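Local coordinates for protein soluble epoxide hydrolase (Bacillus megaterium, PDB 4INZ) that belongs to the alpha/beta hydrolase fold family and is built round a mixed central beta sheet flanked by helices, at residues E39-L44 with S107-V112; V131-A136 with N245-I250; I58-N63 with V297-L302; V28-I33 with V68-R73. The protein carries 1 engineered substitution. One frame throughout, in Å; residues are numbered along the deposited sequence.

Overall arrangement
Interactions 1, 2 and 4 all belong to the one central sheet, and interaction 3 lies on a helical layer over one of its faces. Interactions 1 and 2 are parallel pairs, buried and mostly apolar. They are linked directly, because strands 108-112 and 131-137 are neighbours. Interaction 4 is the antiparallel pair near the other end of the sheet. It is also buried, but it adds a histidine-aspartate bond and an arginine. Strand 66-70 joins it to strand 40-44 of interaction 1. Interaction 3 is only partly buried and has no backbone pairing. Aromatic rings and one indole-carboxylate bond join its helices, while Met41 of interaction 1 packs beneath them.

Interaction 1: E39-L44 with S107-V112; sequences ELMLFL and SCTLVV
Strands 40-44 and 108-112 are parallel neighbours in the middle of the alpha/beta hydrolase sheet. Their segment axes come within 4.7 Å at an angle of 22°. The backbone ladder has four bonds: Thr109 N to Leu40 O, Leu42 N to Thr109 O, Val111 N to Leu42 O and Leu44 N to Val111 O. The tight part is apolar. On one face the Phe43 ring and Val111 lie side by side, with Phe43 CD2 3.5 Å from Val111 CB. Met41 crosses Val111 obliquely, and its CG rests 3.7 Å from Val111 CG2. Trp54 packs on both Phe43 and Val111. On the other face Leu110 has CG anti to its backbone N (chi1 -168°). This brings its CD1 back over the neighbouring strand, 4.0 Å from Leu42 CD2. Leu44 CD1 lies 4.0 Å from Val112 CG1. Helix 89-102 covers this face through Ile96 and Ile100. The start of the pair is looser and wetter. Glu39 is exposed and does not touch the partner strand directly. Water 1 bridges this gap, accepting from Leu40 N and lying within hydrogen-bonding distance of Glu39 OE2 and Ser107 O. Ser107 OG turns instead to Gln132. A second water donates to Leu40 O, which also accepts from Thr109 N, and sits 2.7 Å from Thr109 OG1.

Interaction 2: V131-A136 with N245-I250; sequences VQKLIA and NIPVQI
Strand 133-136 runs parallel to strand 248-250 in the alpha/beta hydrolase sheet, with only 10° between the two axes. The first shell is backbone. Leu134 N donates to Pro247 O, Gln249 N to Leu134 O and Ala136 N to Gln249 O. The last is short and fairly straight, 2.8 Å from Ala136 N to Gln249 O. Leu134 is thus gripped through both its N-H and its carbonyl. The side chains of Leu134, Ala136, Val248 and Ile250 share one face. Leu134 and Val248 lie side by side, with Leu134 CB 4.0 Å from Val248 CG2. Ile250 bends at its second torsion (chi2 -48°), and its CD1 comes 3.8 Å from Ala136 CB. Before the regular pairing, Ile246 crosses Val131 at about a right angle. Its CG1 takes the crowded position between backbone N and carbonyl carbon (chi1 66°). The CD1 tip reaches 3.5 Å from Val131 CG1. Pro247 sets its CD 3.5 Å from Gln132 O at the corner of the chain.

Outside this shell, Trp121 of helix 115-126 packs on Leu134, Val248 and Ile250. The other face, with Ile135 and Gln249, is covered by Phe301 of helix 291-303. The Gln249 side chain leaves on the Ile135 face, and its amide folds back on its own strand. Gln249 NE2 donates to Ile250 O at 3.0 Å, from above the carbonyl plane.

Interaction 3: I58-N63 with V297-L302; sequences IDEFSN and VMWNFL
Two helices of the layer on one face of the alpha/beta hydrolase sheet meet here, helix 55-61 and the C-terminal helix 291-303. Phe61 and Trp299 carry the contact and reach toward each other tip to tip. Phe61 CE1 lies over one face of the indole, 3.3 Å from Trp299 CE2. The planes are 36° apart, so the pair is oblique. The indole edge is held as well. Trp299 NE1 donates to Glu60 OE2 at 2.8 Å, close to the ring plane. It uses the anti lone pair of that oxygen, and the carboxylate stands nearly upright to the ring. Glu60 gets there by bending at chi2 (71°), with its CG packed over a face of Phe61. Met298 CB touches Phe61 CZ at 3.5 Å. Its chain bends at chi3, placing SD 4.8 Å from the Phe61 ring centroid, an oblique Met-aromatic contact. Leu302 CD1 closes on Phe61 CE1 at 3.7 Å. Below, Phe61 touches Thr67 and Met298 touches Ile135 and Ile251. Helices packed on the face of a mostly parallel sheet are characteristic of the alpha/beta hydrolase fold.

Interaction 4: V28-I33 with V68-R73; sequences VNLHYI and VALDLR
Strands 28-33 and 68-70 run antiparallel with their axes at 144°, a twisted pair in the mixed alpha/beta hydrolase sheet. Ile33 and Ala69 form a hydrogen-bonded pair, each N donating to the other's O. Tyr32 and Leu70 form the next, non-hydrogen-bonded pair. Asp71 N then donates to His31 O.

Leu70 has CG anti to its backbone N, and its CD1 reaches 3.8 Å from Leu30 CB. Tyr32 CG takes the crowded position between N and carbonyl carbon (chi1 64°), and Tyr32 CD2 comes 3.8 Å from Val68 CG1. Helix 89-102 packs on Leu70 through Ile96 and Val99.

The polar part is His31 with Asp71. Their side chains lie side by side, ring and carboxylate planes 21° apart. Asp71 also binds Ser51 and Asn76, which would fix its carboxylate. The nearby negative charge would favour a positively charged imidazole.

Further along, toward Arg73, Leu30 CD2 rests 3.8 Å from Arg73 CA. Val28 lies over one face of the Arg73 guanidinium, CG1 3.5 Å from Arg73 NH2, while Arg73 NE makes a salt bridge to Asp95. At the imidazole edge, His31 ND1 donates to Asp71 OD2 at 2.7 Å and meets that oxygen from above the carboxylate plane.

Interaction 1: E39-L44 with S107-V112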
loop_
_atom_site.group_PDB
_atom_site.type_symbol
_atom_site.label_atom_id
_atom_site.label_comp_id
_atom_site.label_asym_id
_atom_site.label_seq_id
_atom_site.Cartn_x
_atom_site.Cartn_y
_atom_site.Cartn_z
ATOM N N GLU A 39 10.222 16.546 -9.491
ATOM C CA GLU A 39 8.851 16.308 -9.054
ATOM C C GLU A 39 8.819 15.152 -8.062
ATOM O O GLU A 39 9.637 14.228 -8.145
ATOM C CB GLU A 39 7.948 16.003 -10.255
ATOM C CG GLU A 39 7.838 17.153 -11.251
ATOM C CD GLU A 39 7.255 18.410 -10.621
ATOM O OE1 GLU A 39 7.834 19.504 -10.812
ATOM O OE2 GLU A 39 6.215 18.307 -9.934
ATOM N N LEU A 40 7.876 15.203 -7.128
ATOM C CA LEU A 40 7.776 14.183 -6.090
ATOM C C LEU A 40 7.080 12.922 -6.590
ATOM O O LEU A 40 5.973 12.981 -7.131
ATOM C CB LEU A 40 7.019 14.735 -4.882
ATOM C CG LEU A 40 6.778 13.799 -3.699
ATOM C CD1 LEU A 40 8.106 13.359 -3.081
ATOM C CD2 LEU A 40 5.892 14.499 -2.665
ATOM N N MET A 41 7.749 11.788 -6.404
ATOM C CA MET A 41 7.134 10.481 -6.569
ATOM C C MET A 41 7.113 9.838 -5.184
ATOM O O MET A 41 8.155 9.452 -4.645
ATOM C CB MET A 41 7.914 9.623 -7.568
ATOM C CG MET A 41 7.245 8.287 -7.884
ATOM S SD MET A 41 8.153 7.345 -9.122
ATOM C CE MET A 41 7.738 8.274 -10.611
ATOM N N LEU A 42 5.923 9.764 -4.600
ATOM C CA LEU A 42 5.751 9.296 -3.229
ATOM C C LEU A 42 5.183 7.881 -3.224
ATOM O O LEU A 42 4.133 7.634 -3.817
ATOM C CB LEU A 42 4.808 10.242 -2.488
ATOM C CG LEU A 42 4.441 9.902 -1.045
ATOM C CD1 LEU A 42 5.688 9.900 -0.165
ATOM C CD2 LEU A 42 3.412 10.907 -0.516
ATOM N N PHE A 43 5.890 6.963 -2.564
ATOM C CA PHE A 43 5.533 5.540 -2.546
ATOM C C PHE A 43 4.963 5.152 -1.186
ATOM O O PHE A 43 5.567 5.458 -0.146
ATOM C CB PHE A 43 6.774 4.661 -2.774
ATOM C CG PHE A 43 7.466 4.877 -4.089
ATOM C CD1 PHE A 43 8.387 5.910 -4.245
ATOM C CD2 PHE A 43 7.245 4.008 -5.153
ATOM C CE1 PHE A 43 9.045 6.098 -5.448
ATOM C CE2 PHE A 43 7.899 4.185 -6.371
ATOM C CZ PHE A 43 8.807 5.227 -6.518
ATOM N N LEU A 44 3.831 4.453 -1.198
ATOM C CA LEU A 44 3.180 3.979 0.021
ATOM C C LEU A 44 3.047 2.462 0.011
ATOM O O LEU A 44 2.308 1.894 -0.813
ATOM C CB LEU A 44 1.774 4.576 0.141
ATOM C CG LEU A 44 1.623 6.092 0.019
ATOM C CD1 LEU A 44 0.176 6.475 0.273
ATOM C CD2 LEU A 44 2.550 6.816 0.993
ATOM N N SER A 107 1.736 18.792 -5.108
ATOM C CA SER A 107 1.211 17.570 -5.704
ATOM C C SER A 107 2.340 16.590 -5.970
ATOM O O SER A 107 3.515 16.933 -5.835
ATOM C CB SER A 107 0.450 17.865 -7.001
ATOM O OG SER A 107 1.316 18.385 -7.997
ATOM N N CYS A 108 1.977 15.370 -6.355
ATOM C CA CYS A 108 2.958 14.326 -6.578
ATOM C C CYS A 108 2.433 13.260 -7.530
ATOM O O CYS A 108 1.253 13.237 -7.874
ATOM C CB CYS A 108 3.325 13.661 -5.248
ATOM S SG CYS A 108 2.000 12.654 -4.495
ATOM N N THR A 109 3.331 12.383 -7.958
ATOM C CA THR A 109 2.934 11.118 -8.548
ATOM C C THR A 109 2.878 10.174 -7.367
ATOM O O THR A 109 3.868 10.042 -6.647
ATOM C CB THR A 109 3.982 10.629 -9.542
ATOM O OG1 THR A 109 4.039 11.549 -10.643
ATOM C CG2 THR A 109 3.626 9.235 -10.065
ATOM N N LEU A 110 1.717 9.552 -7.148
ATOM C CA LEU A 110 1.502 8.690 -5.990
ATOM C C LEU A 110 1.529 7.213 -6.397
ATOM O O LEU A 110 0.774 6.787 -7.278
ATOM C CB LEU A 110 0.164 9.032 -5.328
ATOM C CG LEU A 110 -0.084 8.437 -3.942
ATOM C CD1 LEU A 110 0.946 8.967 -2.957
ATOM C CD2 LEU A 110 -1.502 8.753 -3.463
ATOM N N VAL A 111 2.399 6.437 -5.755
ATOM C CA VAL A 111 2.601 5.024 -6.105
ATOM C C VAL A 111 2.264 4.163 -4.891
ATOM O O VAL A 111 2.839 4.351 -3.822
ATOM C CB VAL A 111 4.061 4.775 -6.519
ATOM C CG1 VAL A 111 4.237 3.348 -7.067
ATOM C CG2 VAL A 111 4.483 5.805 -7.547
ATOM N N VAL A 112 1.329 3.231 -5.041
ATOM C CA VAL A 112 0.711 2.630 -3.856
ATOM C C VAL A 112 0.499 1.126 -3.968
ATOM O O VAL A 112 0.364 0.597 -5.067
ATOM C CB VAL A 112 -0.643 3.310 -3.539
ATOM C CG1 VAL A 112 -0.449 4.817 -3.340
ATOM C CG2 VAL A 112 -1.648 3.051 -4.655
HETATM O O HOH W 1 5.657 17.106 -7.665
HETATM O O HOH W 2 5.537 13.682 -9.951
#

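Interaction 2: V131-A136 with N245-I250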
loop_
_atom_site.group_PDB
_atom_site.type_symbol
_atom_site.label_atom_id
_atom_site.label_comp_id
_atom_site.label_asym_id
_atom_site.label_seq_id
_atom_site.Cartn_x
_atom_site.Cartn_y
_atom_site.Cartn_z
ATOM N N VAL A 131 -2.647 14.919 -6.432
ATOM C CA VAL A 131 -2.165 13.750 -7.164
ATOM C C VAL A 131 -2.135 13.969 -8.681
ATOM O O VAL A 131 -3.171 13.927 -9.343
ATOM C CB VAL A 131 -3.014 12.505 -6.839
ATOM C CG1 VAL A 131 -2.405 11.263 -7.478
ATOM C CG2 VAL A 131 -3.128 12.323 -5.334
ATOM N N GLN A 132 -0.944 14.195 -9.228
ATOM C CA GLN A 132 -0.789 14.377 -10.668
ATOM C C GLN A 132 -1.170 13.107 -11.419
ATOM O O GLN A 132 -1.922 13.138 -12.399
ATOM C CB GLN A 132 0.654 14.737 -11.004
ATOM C CG GLN A 132 1.171 15.970 -10.293
ATOM C CD GLN A 132 2.659 16.141 -10.473
ATOM O OE1 GLN A 132 3.241 17.128 -10.028
ATOM N NE2 GLN A 132 3.289 15.174 -11.133
ATOM N N LYS A 133 -0.621 11.992 -10.957
ATOM C CA LYS A 133 -0.908 10.688 -11.533
ATOM C C LYS A 133 -0.836 9.664 -10.417
ATOM O O LYS A 133 -0.085 9.840 -9.451
ATOM C CB LYS A 133 0.117 10.323 -12.610
ATOM C CG LYS A 133 0.150 11.238 -13.826
ATOM C CD LYS A 133 1.048 10.633 -14.898
ATOM C CE LYS A 133 0.976 11.407 -16.195
ATOM N NZ LYS A 133 1.650 12.707 -16.067
ATOM N N LEU A 134 -1.607 8.593 -10.559
ATOM C CA LEU A 134 -1.641 7.523 -9.572
ATOM C C LEU A 134 -1.193 6.212 -10.200
ATOM O O LEU A 134 -1.685 5.829 -11.266
ATOM C CB LEU A 134 -3.055 7.365 -9.011
ATOM C CG LEU A 134 -3.269 6.213 -8.031
ATOM C CD1 LEU A 134 -2.520 6.485 -6.732
ATOM C CD2 LEU A 134 -4.769 5.998 -7.768
ATOM N N ILE A 135 -0.253 5.533 -9.542
ATOM C CA ILE A 135 0.163 4.203 -9.961
ATOM C C ILE A 135 -0.171 3.247 -8.831
ATOM O O ILE A 135 0.384 3.353 -7.732
ATOM C CB ILE A 135 1.670 4.148 -10.261
ATOM C CG1 ILE A 135 2.030 5.175 -11.339
ATOM C CG2 ILE A 135 2.077 2.736 -10.678
ATOM C CD1 ILE A 135 3.513 5.216 -11.690
ATOM N N ALA A 136 -1.104 2.334 -9.091
ATOM C CA ALA A 136 -1.590 1.436 -8.051
ATOM C C ALA A 136 -1.239 -0.014 -8.354
ATOM O O ALA A 136 -1.522 -0.509 -9.446
ATOM C CB ALA A 136 -3.091 1.582 -7.902
ATOM N N ASN A 245 -10.892 11.342 -11.889
ATOM C CA ASN A 245 -10.579 11.747 -13.259
ATOM C C ASN A 245 -9.102 11.897 -13.644
ATOM O O ASN A 245 -8.790 12.193 -14.803
ATOM C CB ASN A 245 -11.360 13.009 -13.631
ATOM C CG ASN A 245 -12.831 12.731 -13.827
ATOM O OD1 ASN A 245 -13.683 13.359 -13.200
ATOM N ND2 ASN A 245 -13.137 11.769 -14.692
ATOM N N ILE A 246 -8.198 11.684 -12.694
ATOM C CA ILE A 246 -6.773 11.819 -12.979
ATOM C C ILE A 246 -6.282 10.580 -13.721
ATOM O O ILE A 246 -6.952 9.552 -13.716
ATOM C CB ILE A 246 -5.966 11.994 -11.682
ATOM C CG1 ILE A 246 -6.044 10.717 -10.843
ATOM C CG2 ILE A 246 -6.484 13.205 -10.898
ATOM C CD1 ILE A 246 -5.230 10.764 -9.568
ATOM N N PRO A 247 -5.117 10.674 -14.378
ATOM C CA PRO A 247 -4.573 9.498 -15.062
ATOM C C PRO A 247 -4.098 8.461 -14.051
ATOM O O PRO A 247 -3.393 8.806 -13.099
ATOM C CB PRO A 247 -3.373 10.061 -15.836
ATOM C CG PRO A 247 -3.611 11.544 -15.903
ATOM C CD PRO A 247 -4.300 11.873 -14.615
ATOM N N VAL A 248 -4.480 7.207 -14.268
ATOM C CA VAL A 248 -4.145 6.124 -13.352
ATOM C C VAL A 248 -3.573 4.928 -14.106
ATOM O O VAL A 248 -4.047 4.577 -15.192
ATOM C CB VAL A 248 -5.376 5.651 -12.552
ATOM C CG1 VAL A 248 -5.004 4.493 -11.634
ATOM C CG2 VAL A 248 -5.957 6.802 -11.740
ATOM N N GLN A 249 -2.548 4.317 -13.520
ATOM C CA GLN A 249 -1.982 3.075 -14.027
ATOM C C GLN A 249 -2.089 2.009 -12.949
ATOM O O GLN A 249 -1.648 2.232 -11.821
ATOM C CB GLN A 249 -0.503 3.251 -14.376
ATOM C CG GLN A 249 0.186 1.928 -14.735
ATOM C CD GLN A 249 -0.123 1.478 -16.153
ATOM O OE1 GLN A 249 -0.000 2.255 -17.103
ATOM N NE2 GLN A 249 -0.528 0.223 -16.303
ATOM N N ILE A 250 -2.666 0.858 -13.302
ATOM C CA ILE A 250 -2.676 -0.305 -12.428
ATOM C C ILE A 250 -1.597 -1.275 -12.891
ATOM O O ILE A 250 -1.462 -1.526 -14.091
ATOM C CB ILE A 250 -4.004 -1.073 -12.498
ATOM C CG1 ILE A 250 -5.198 -0.156 -12.227
ATOM C CG2 ILE A 250 -3.970 -2.281 -11.569
ATOM C CD1 ILE A 250 -5.049 0.705 -11.034
#

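Interaction 3: I58-N63 with V297-L302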
loop_
_atom_site.group_PDB
_atom_site.type_symbol
_atom_site.label_atom_id
_atom_site.label_comp_id
_atom_site.label_asym_id
_atom_site.label_seq_id
_atom_site.Cartn_x
_atom_site.Cartn_y
_atom_site.Cartn_z
ATOM N N ILE A 58 12.891 3.176 -6.392
ATOM C CA ILE A 58 13.715 4.274 -5.888
ATOM C C ILE A 58 14.989 4.392 -6.737
ATOM O O ILE A 58 15.357 5.484 -7.178
ATOM C CB ILE A 58 14.070 4.077 -4.405
ATOM C CG1 ILE A 58 12.814 4.243 -3.554
ATOM C CG2 ILE A 58 15.143 5.087 -3.960
ATOM C CD1 ILE A 58 12.991 3.795 -2.123
ATOM N N ASP A 59 15.649 3.265 -6.988
ATOM C CA ASP A 59 16.883 3.294 -7.776
ATOM C C ASP A 59 16.643 3.730 -9.218
ATOM O O ASP A 59 17.450 4.462 -9.807
ATOM C CB ASP A 59 17.587 1.935 -7.740
ATOM C CG ASP A 59 18.180 1.622 -6.375
ATOM O OD1 ASP A 59 18.353 2.559 -5.561
ATOM O OD2 ASP A 59 18.479 0.437 -6.120
ATOM N N GLU A 60 15.528 3.291 -9.788
ATOM C CA GLU A 60 15.275 3.536 -11.203
ATOM C C GLU A 60 14.799 4.956 -11.479
ATOM O O GLU A 60 15.201 5.574 -12.464
ATOM C CB GLU A 60 14.257 2.530 -11.756
ATOM C CG GLU A 60 13.801 2.841 -13.174
ATOM C CD GLU A 60 14.882 2.602 -14.233
ATOM O OE1 GLU A 60 15.918 1.976 -13.925
ATOM O OE2 GLU A 60 14.686 3.045 -15.384
ATOM N N PHE A 61 13.936 5.475 -10.613
ATOM C CA PHE A 61 13.285 6.758 -10.891
ATOM C C PHE A 61 13.925 7.967 -10.221
ATOM O O PHE A 61 13.500 9.099 -10.452
ATOM C CB PHE A 61 11.787 6.669 -10.582
ATOM C CG PHE A 61 11.062 5.743 -11.509
ATOM C CD1 PHE A 61 10.597 6.197 -12.735
ATOM C CD2 PHE A 61 10.896 4.402 -11.181
ATOM C CE1 PHE A 61 9.955 5.334 -13.608
ATOM C CE2 PHE A 61 10.261 3.534 -12.053
ATOM C CZ PHE A 61 9.789 4.002 -13.264
ATOM N N SER A 62 14.964 7.733 -9.423
ATOM C CA SER A 62 15.622 8.831 -8.705
ATOM C C SER A 62 16.516 9.729 -9.570
ATOM O O SER A 62 16.992 10.766 -9.103
ATOM C CB SER A 62 16.404 8.300 -7.500
ATOM O OG SER A 62 17.372 7.344 -7.895
ATOM N N ASN A 63 16.748 9.350 -10.821
ATOM C CA ASN A 63 17.506 10.214 -11.722
ATOM C C ASN A 63 16.614 11.260 -12.375
ATOM O O ASN A 63 17.105 12.237 -12.941
ATOM C CB ASN A 63 18.227 9.399 -12.798
ATOM C CG ASN A 63 19.165 8.364 -12.215
ATOM O OD1 ASN A 63 19.025 7.169 -12.477
ATOM N ND2 ASN A 63 20.128 8.815 -11.416
ATOM N N VAL A 297 6.800 -0.465 -17.432
ATOM C CA VAL A 297 5.394 -0.072 -17.516
ATOM C C VAL A 297 5.183 1.299 -16.868
ATOM O O VAL A 297 4.445 2.142 -17.394
ATOM C CB VAL A 297 4.463 -1.125 -16.867
ATOM C CG1 VAL A 297 3.024 -0.602 -16.793
ATOM C CG2 VAL A 297 4.515 -2.434 -17.668
ATOM N N MET A 298 5.847 1.529 -15.738
ATOM C CA MET A 298 5.760 2.830 -15.084
ATOM C C MET A 298 6.260 3.925 -16.014
ATOM O O MET A 298 5.596 4.944 -16.177
ATOM C CB MET A 298 6.521 2.842 -13.754
ATOM C CG MET A 298 5.876 1.959 -12.696
ATOM S SD MET A 298 6.849 1.849 -11.174
ATOM C CE MET A 298 6.838 3.564 -10.633
ATOM N N TRP A 299 7.419 3.713 -16.635
ATOM C CA TRP A 299 7.942 4.684 -17.598
ATOM C C TRP A 299 6.948 4.913 -18.730
ATOM O O TRP A 299 6.688 6.052 -19.134
ATOM C CB TRP A 299 9.272 4.219 -18.193
ATOM C CG TRP A 299 10.462 4.567 -17.355
ATOM C CD1 TRP A 299 11.393 3.705 -16.847
ATOM C CD2 TRP A 299 10.849 5.875 -16.926
ATOM N NE1 TRP A 299 12.338 4.398 -16.131
ATOM C CE2 TRP A 299 12.027 5.732 -16.161
ATOM C CE3 TRP A 299 10.312 7.154 -17.107
ATOM C CZ2 TRP A 299 12.681 6.824 -15.581
ATOM C CZ3 TRP A 299 10.969 8.241 -16.530
ATOM C CH2 TRP A 299 12.138 8.065 -15.779
ATOM N N ASN A 300 6.402 3.823 -19.248
ATOM C CA ASN A 300 5.464 3.928 -20.355
ATOM C C ASN A 300 4.293 4.842 -19.991
ATOM O O ASN A 300 3.899 5.726 -20.761
ATOM C CB ASN A 300 4.962 2.545 -20.757
ATOM C CG ASN A 300 4.148 2.579 -22.025
ATOM O OD1 ASN A 300 4.691 2.743 -23.126
ATOM N ND2 ASN A 300 2.835 2.421 -21.884
ATOM N N PHE A 301 3.751 4.621 -18.802
ATOM C CA PHE A 301 2.660 5.424 -18.268
ATOM C C PHE A 301 3.051 6.888 -18.062
ATOM O O PHE A 301 2.336 7.804 -18.487
ATOM C CB PHE A 301 2.200 4.814 -16.937
ATOM C CG PHE A 301 1.227 5.667 -16.183
ATOM C CD1 PHE A 301 -0.036 5.930 -16.698
ATOM C CD2 PHE A 301 1.564 6.188 -14.946
ATOM C CE1 PHE A 301 -0.937 6.707 -15.994
ATOM C CE2 PHE A 301 0.662 6.975 -14.233
ATOM C CZ PHE A 301 -0.584 7.229 -14.756
ATOM N N LEU A 302 4.184 7.111 -17.407
ATOM C CA LEU A 302 4.618 8.474 -17.088
ATOM C C LEU A 302 4.903 9.284 -18.350
ATOM O O LEU A 302 4.776 10.515 -18.359
ATOM C CB LEU A 302 5.858 8.438 -16.188
ATOM C CG LEU A 302 5.639 7.839 -14.792
ATOM C CD1 LEU A 302 6.941 7.386 -14.159
ATOM C CD2 LEU A 302 4.902 8.832 -13.884
#

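Interaction 4: V28-I33 with V68-R73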
loop_
_atom_site.group_PDB
_atom_site.type_symbol
_atom_site.label_atom_id
_atom_site.label_comp_id
_atom_site.label_asym_id
_atom_site.label_seq_id
_atom_site.Cartn_x
_atom_site.Cartn_y
_atom_site.Cartn_z
ATOM N N VAL A 28 2.724 13.012 14.644
ATOM C CA VAL A 28 3.651 11.885 14.701
ATOM C C VAL A 28 4.910 12.158 13.884
ATOM O O VAL A 28 4.900 12.997 12.982
ATOM C CB VAL A 28 2.989 10.585 14.182
ATOM C CG1 VAL A 28 1.703 10.304 14.947
ATOM C CG2 VAL A 28 2.710 10.680 12.686
ATOM N N ASN A 29 5.993 11.456 14.212
ATOM C CA ASN A 29 7.212 11.505 13.418
ATOM C C ASN A 29 7.240 10.304 12.490
ATOM O O ASN A 29 7.282 9.162 12.956
ATOM C CB ASN A 29 8.457 11.466 14.312
ATOM C CG ASN A 29 8.644 12.732 15.121
ATOM O OD1 ASN A 29 8.346 13.835 14.660
ATOM N ND2 ASN A 29 9.150 12.580 16.341
ATOM N N LEU A 30 7.206 10.556 11.183
ATOM C CA LEU A 30 7.277 9.476 10.207
ATOM C C LEU A 30 8.656 9.405 9.572
ATOM O O LEU A 30 9.226 10.427 9.186
ATOM C CB LEU A 30 6.230 9.663 9.114
ATOM C CG LEU A 30 4.770 9.705 9.549
ATOM C CD1 LEU A 30 3.887 9.780 8.327
ATOM C CD2 LEU A 30 4.424 8.487 10.391
ATOM N N HIS A 31 9.182 8.191 9.470
ATOM C CA HIS A 31 10.463 7.942 8.827
ATOM C C HIS A 31 10.282 7.704 7.326
ATOM O O HIS A 31 9.275 7.143 6.900
ATOM C CB HIS A 31 11.119 6.721 9.469
ATOM C CG HIS A 31 12.415 6.320 8.833
ATOM N ND1 HIS A 31 12.502 5.312 7.895
ATOM C CD2 HIS A 31 13.679 6.772 9.018
ATOM C CE1 HIS A 31 13.762 5.168 7.522
ATOM N NE2 HIS A 31 14.498 6.040 8.190
ATOM N N TYR A 32 11.243 8.133 6.512
ATOM C CA TYR A 32 11.140 7.894 5.067
ATOM C C TYR A 32 12.505 7.769 4.410
ATOM O O TYR A 32 13.505 8.252 4.945
ATOM C CB TYR A 32 10.332 8.996 4.367
ATOM C CG TYR A 32 10.952 10.385 4.427
ATOM C CD1 TYR A 32 10.622 11.266 5.445
ATOM C CD2 TYR A 32 11.847 10.818 3.457
ATOM C CE1 TYR A 32 11.166 12.530 5.506
ATOM C CE2 TYR A 32 12.402 12.096 3.510
ATOM C CZ TYR A 32 12.057 12.945 4.538
ATOM O OH TYR A 32 12.601 14.215 4.617
ATOM N N ILE A 33 12.535 7.102 3.258
ATOM C CA ILE A 33 13.718 7.031 2.409
ATOM C C ILE A 33 13.573 8.072 1.322
ATOM O O ILE A 33 12.497 8.211 0.742
ATOM C CB ILE A 33 13.808 5.683 1.668
ATOM C CG1 ILE A 33 13.859 4.513 2.635
ATOM C CG2 ILE A 33 15.025 5.660 0.748
ATOM C CD1 ILE A 33 13.893 3.183 1.904
ATOM N N VAL A 68 10.440 9.412 -2.868
ATOM C CA VAL A 68 10.293 9.304 -1.420
ATOM C C VAL A 68 9.417 8.105 -1.073
ATOM O O VAL A 68 8.278 7.999 -1.547
ATOM C CB VAL A 68 9.663 10.595 -0.832
ATOM C CG1 VAL A 68 9.299 10.406 0.629
ATOM C CG2 VAL A 68 10.622 11.773 -0.990
ATOM N N ALA A 69 9.952 7.190 -0.269
ATOM C CA ALA A 69 9.170 6.048 0.202
ATOM C C ALA A 69 8.929 6.181 1.701
ATOM O O ALA A 69 9.868 6.171 2.498
ATOM C CB ALA A 69 9.885 4.723 -0.122
ATOM N N LEU A 70 7.659 6.323 2.073
ATOM C CA LEU A 70 7.268 6.565 3.457
ATOM C C LEU A 70 7.126 5.261 4.243
ATOM O O LEU A 70 6.638 4.263 3.712
ATOM C CB LEU A 70 5.935 7.313 3.477
ATOM C CG LEU A 70 5.362 7.816 4.800
ATOM C CD1 LEU A 70 6.294 8.852 5.421
ATOM C CD2 LEU A 70 3.985 8.420 4.547
ATOM N N ASP A 71 7.557 5.274 5.505
ATOM C CA ASP A 71 7.152 4.233 6.443
ATOM C C ASP A 71 5.866 4.702 7.110
ATOM O O ASP A 71 5.873 5.703 7.835
ATOM C CB ASP A 71 8.222 3.988 7.515
ATOM C CG ASP A 71 9.464 3.289 6.971
ATOM O OD1 ASP A 71 9.368 2.536 5.974
ATOM O OD2 ASP A 71 10.541 3.468 7.578
ATOM N N LEU A 72 4.761 4.008 6.851
ATOM C CA LEU A 72 3.477 4.382 7.447
ATOM C C LEU A 72 3.546 4.358 8.975
ATOM O O LEU A 72 4.361 3.643 9.553
ATOM C CB LEU A 72 2.375 3.444 6.960
ATOM C CG LEU A 72 2.111 3.445 5.454
ATOM C CD1 LEU A 72 1.015 2.429 5.114
ATOM C CD2 LEU A 72 1.729 4.843 4.965
ATOM N N ARG A 73 2.679 5.127 9.629
ATOM C CA ARG A 73 2.686 5.161 11.086
ATOM C C ARG A 73 2.571 3.743 11.627
ATOM O O ARG A 73 1.808 2.922 11.103
ATOM C CB ARG A 73 1.584 6.071 11.655
ATOM C CG ARG A 73 0.155 5.696 11.259
ATOM C CD ARG A 73 -0.871 6.512 12.043
ATOM N NE ARG A 73 -0.728 7.954 11.849
ATOM C CZ ARG A 73 -0.977 8.861 12.794
ATOM N NH1 ARG A 73 -1.386 8.477 13.997
ATOM N NH2 ARG A 73 -0.825 10.155 12.542
#